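Local coordinates for conjugal transfer protein-like C-terminal domain-containing protein (Enterococcus faecalis, PDB 4EC6), which is a VirB8-like, NTF2-like domain of the putative membrane protein TraM and probably takes part in conjugative transfer of plasmid pIP501, at residues Y121-S126 against Q134-E139. Residues are numbered along the deposited sequence; the frame is centred on the assembly and turned at random.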
loop_
_atom_site.group_PDB
_atom_site.type_symbol
_atom_site.label_atom_id
_atom_site.label_comp_id
_atom_site.label_asym_id
_atom_site.label_seq_id
_atom_site.Cartn_x
_atom_site.Cartn_y
_atom_site.Cartn_z
ATOM N N TYR A 121 4.100 -11.910 0.271
ATOM C CA TYR A 121 3.733 -10.826 -0.635
ATOM C C TYR A 121 3.389 -11.356 -2.018
ATOM O O TYR A 121 3.952 -12.356 -2.484
ATOM C CB TYR A 121 4.855 -9.806 -0.751
ATOM C CG TYR A 121 5.287 -9.170 0.556
ATOM C CD1 TYR A 121 5.000 -7.828 0.828
ATOM C CD2 TYR A 121 5.988 -9.893 1.516
ATOM C CE1 TYR A 121 5.362 -7.233 2.022
ATOM C CE2 TYR A 121 6.381 -9.306 2.714
ATOM C CZ TYR A 121 6.057 -7.967 2.951
ATOM O OH TYR A 121 6.424 -7.397 4.129
ATOM N N LEU A 122 2.482 -10.668 -2.703
ATOM C CA LEU A 122 2.261 -10.916 -4.130
ATOM C C LEU A 122 3.051 -9.905 -4.928
ATOM O O LEU A 122 2.989 -8.725 -4.631
ATOM C CB LEU A 122 0.784 -10.789 -4.500
ATOM C CG LEU A 122 -0.076 -11.878 -3.930
ATOM C CD1 LEU A 122 -1.308 -11.937 -4.818
ATOM C CD2 LEU A 122 0.626 -13.254 -3.877
ATOM N N LEU A 123 3.771 -10.352 -5.951
ATOM C CA LEU A 123 4.614 -9.477 -6.731
ATOM C C LEU A 123 4.263 -9.562 -8.207
ATOM O O LEU A 123 3.828 -10.606 -8.709
ATOM C CB LEU A 123 6.068 -9.897 -6.549
ATOM C CG LEU A 123 6.623 -10.219 -5.167
ATOM C CD1 LEU A 123 8.044 -10.757 -5.225
ATOM C CD2 LEU A 123 6.625 -8.953 -4.328
ATOM N N ASN A 124 4.441 -8.467 -8.908
ATOM C CA ASN A 124 4.540 -8.552 -10.343
ATOM C C ASN A 124 6.028 -8.410 -10.590
ATOM O O ASN A 124 6.607 -7.340 -10.297
ATOM C CB ASN A 124 3.811 -7.407 -11.051
ATOM C CG ASN A 124 2.281 -7.515 -10.972
ATOM O OD1 ASN A 124 1.697 -8.617 -10.972
ATOM N ND2 ASN A 124 1.610 -6.340 -10.941
ATOM N N VAL A 125 6.658 -9.473 -11.086
ATOM C CA VAL A 125 8.033 -9.342 -11.585
ATOM C C VAL A 125 8.081 -9.381 -13.110
ATOM O O VAL A 125 7.179 -9.891 -13.793
ATOM C CB VAL A 125 9.064 -10.293 -10.896
ATOM C CG1 VAL A 125 8.783 -10.371 -9.412
ATOM C CG2 VAL A 125 9.035 -11.694 -11.455
ATOM N N SER A 126 9.146 -8.805 -13.617
ATOM C CA SER A 126 9.340 -8.645 -15.047
ATOM C C SER A 126 10.726 -9.212 -15.371
ATOM O O SER A 126 11.717 -8.920 -14.679
ATOM C CB SER A 126 9.216 -7.164 -15.395
ATOM O OG SER A 126 9.529 -6.901 -16.736
ATOM N N GLN A 134 3.938 -13.397 -9.000
ATOM C CA GLN A 134 4.589 -14.342 -8.111
ATOM C C GLN A 134 4.219 -14.080 -6.656
ATOM O O GLN A 134 3.776 -13.000 -6.294
ATOM C CB GLN A 134 6.122 -14.338 -8.310
ATOM C CG GLN A 134 6.525 -14.917 -9.661
ATOM C CD GLN A 134 7.900 -15.556 -9.668
ATOM O OE1 GLN A 134 8.930 -14.888 -9.865
ATOM N NE2 GLN A 134 7.927 -16.870 -9.523
ATOM N N LYS A 135 4.351 -15.113 -5.844
ATOM C CA LYS A 135 4.329 -14.986 -4.402
ATOM C C LYS A 135 5.733 -15.214 -3.801
ATOM O O LYS A 135 6.510 -16.033 -4.286
ATOM C CB LYS A 135 3.323 -15.938 -3.800
ATOM C CG LYS A 135 3.519 -16.116 -2.326
ATOM C CD LYS A 135 2.185 -16.360 -1.679
ATOM C CE LYS A 135 1.813 -17.821 -1.683
ATOM N NZ LYS A 135 0.360 -17.881 -1.303
ATOM N N ILE A 136 6.052 -14.424 -2.789
ATOM C CA ILE A 136 7.282 -14.553 -2.057
ATOM C C ILE A 136 6.964 -14.697 -0.562
ATOM O O ILE A 136 6.148 -13.961 -0.026
ATOM C CB ILE A 136 8.224 -13.371 -2.335
ATOM C CG1 ILE A 136 9.613 -13.754 -1.889
ATOM C CG2 ILE A 136 7.741 -12.074 -1.686
ATOM C CD1 ILE A 136 10.663 -12.792 -2.355
ATOM N N THR A 137 7.616 -15.687 0.056
ATOM C CA THR A 137 7.462 -16.062 1.447
ATOM C C THR A 137 8.866 -16.034 2.117
ATOM O O THR A 137 9.868 -16.429 1.536
ATOM C CB THR A 137 6.885 -17.480 1.495
ATOM O OG1 THR A 137 5.821 -17.538 0.562
ATOM C CG2 THR A 137 6.313 -17.846 2.855
ATOM N N PHE A 138 8.932 -15.514 3.326
ATOM C CA PHE A 138 10.132 -15.560 4.126
ATOM C C PHE A 138 9.765 -15.309 5.594
ATOM O O PHE A 138 8.703 -14.779 5.897
ATOM C CB PHE A 138 11.170 -14.580 3.618
ATOM C CG PHE A 138 10.732 -13.143 3.597
ATOM C CD1 PHE A 138 10.988 -12.303 4.690
ATOM C CD2 PHE A 138 10.139 -12.584 2.454
ATOM C CE1 PHE A 138 10.624 -10.966 4.661
ATOM C CE2 PHE A 138 9.781 -11.225 2.431
ATOM C CZ PHE A 138 10.017 -10.415 3.525
ATOM N N GLU A 139 10.617 -15.705 6.514
ATOM C CA GLU A 139 10.327 -15.413 7.932
ATOM C C GLU A 139 11.067 -14.207 8.490
ATOM O O GLU A 139 12.064 -13.784 7.954
ATOM C CB GLU A 139 10.512 -16.652 8.774
ATOM C CG GLU A 139 9.691 -17.745 8.175
ATOM C CD GLU A 139 9.920 -19.072 8.844
ATOM O OE1 GLU A 139 10.422 -19.084 10.014
ATOM O OE2 GLU A 139 9.599 -20.102 8.176
#
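Tyr121 and Ile136 face each other as a hydrogen-bonded antiparallel pair, Tyr121 N to Ile136 O (2.9 Å) and Ile136 N to Tyr121 O (3.0 Å). Two residues along, Leu123 and Gln134 form a second hydrogen-bonded pair, Leu123 N to Gln134 O (2.7 Å) and Gln134 N to Leu123 O (2.8 Å). Between them Leu122 and Lys135 make the non-hydrogen-bonded pair, where Lys135 CA directs a C-H at Tyr121 O.

The tight side is the one bearing Tyr121, Leu123, Gln134 and Ile136. Ile136 CG2, placed between its own backbone N and carbonyl carbon while CG1 runs anti to N (chi1 -163°), touches both Tyr121 CB and Leu123 CD1, 3.8 Å from each. Further along, the rings of Tyr121 and Phe138 lie nearly parallel, planes 5° apart, yet meet rim to rim through Tyr121 CE2 and Phe138 CZ (3.9 Å), neither over the other's face. At the opposite end Gln134 OE1 rests on Val125 CG2 at 3.6 Å.

The looser face brings a single side-chain pair together, Leu122 CD2 with Lys135 CB (3.8 Å). Leu122 is buried, but Lys135 is partly exposed and its chain bends away, NZ making a weak, long ion pair with Glu120.

These strands are the central pair of the four-stranded antiparallel sheet of this NTF2-like domain, joined as a hairpin. Strand 101-112 flanks 121-126, and strand 147-157 flanks 134-139. Helix 54-68 packs on the aromatic face, where Tyr121 OH hydrogen-bonds Asp58 O and Phe138 meets Phe64; on the face of Leu122 and Lys135, Leu122 touches Phe158 and Phe160 of its own chain and Thr59 of a second subunit.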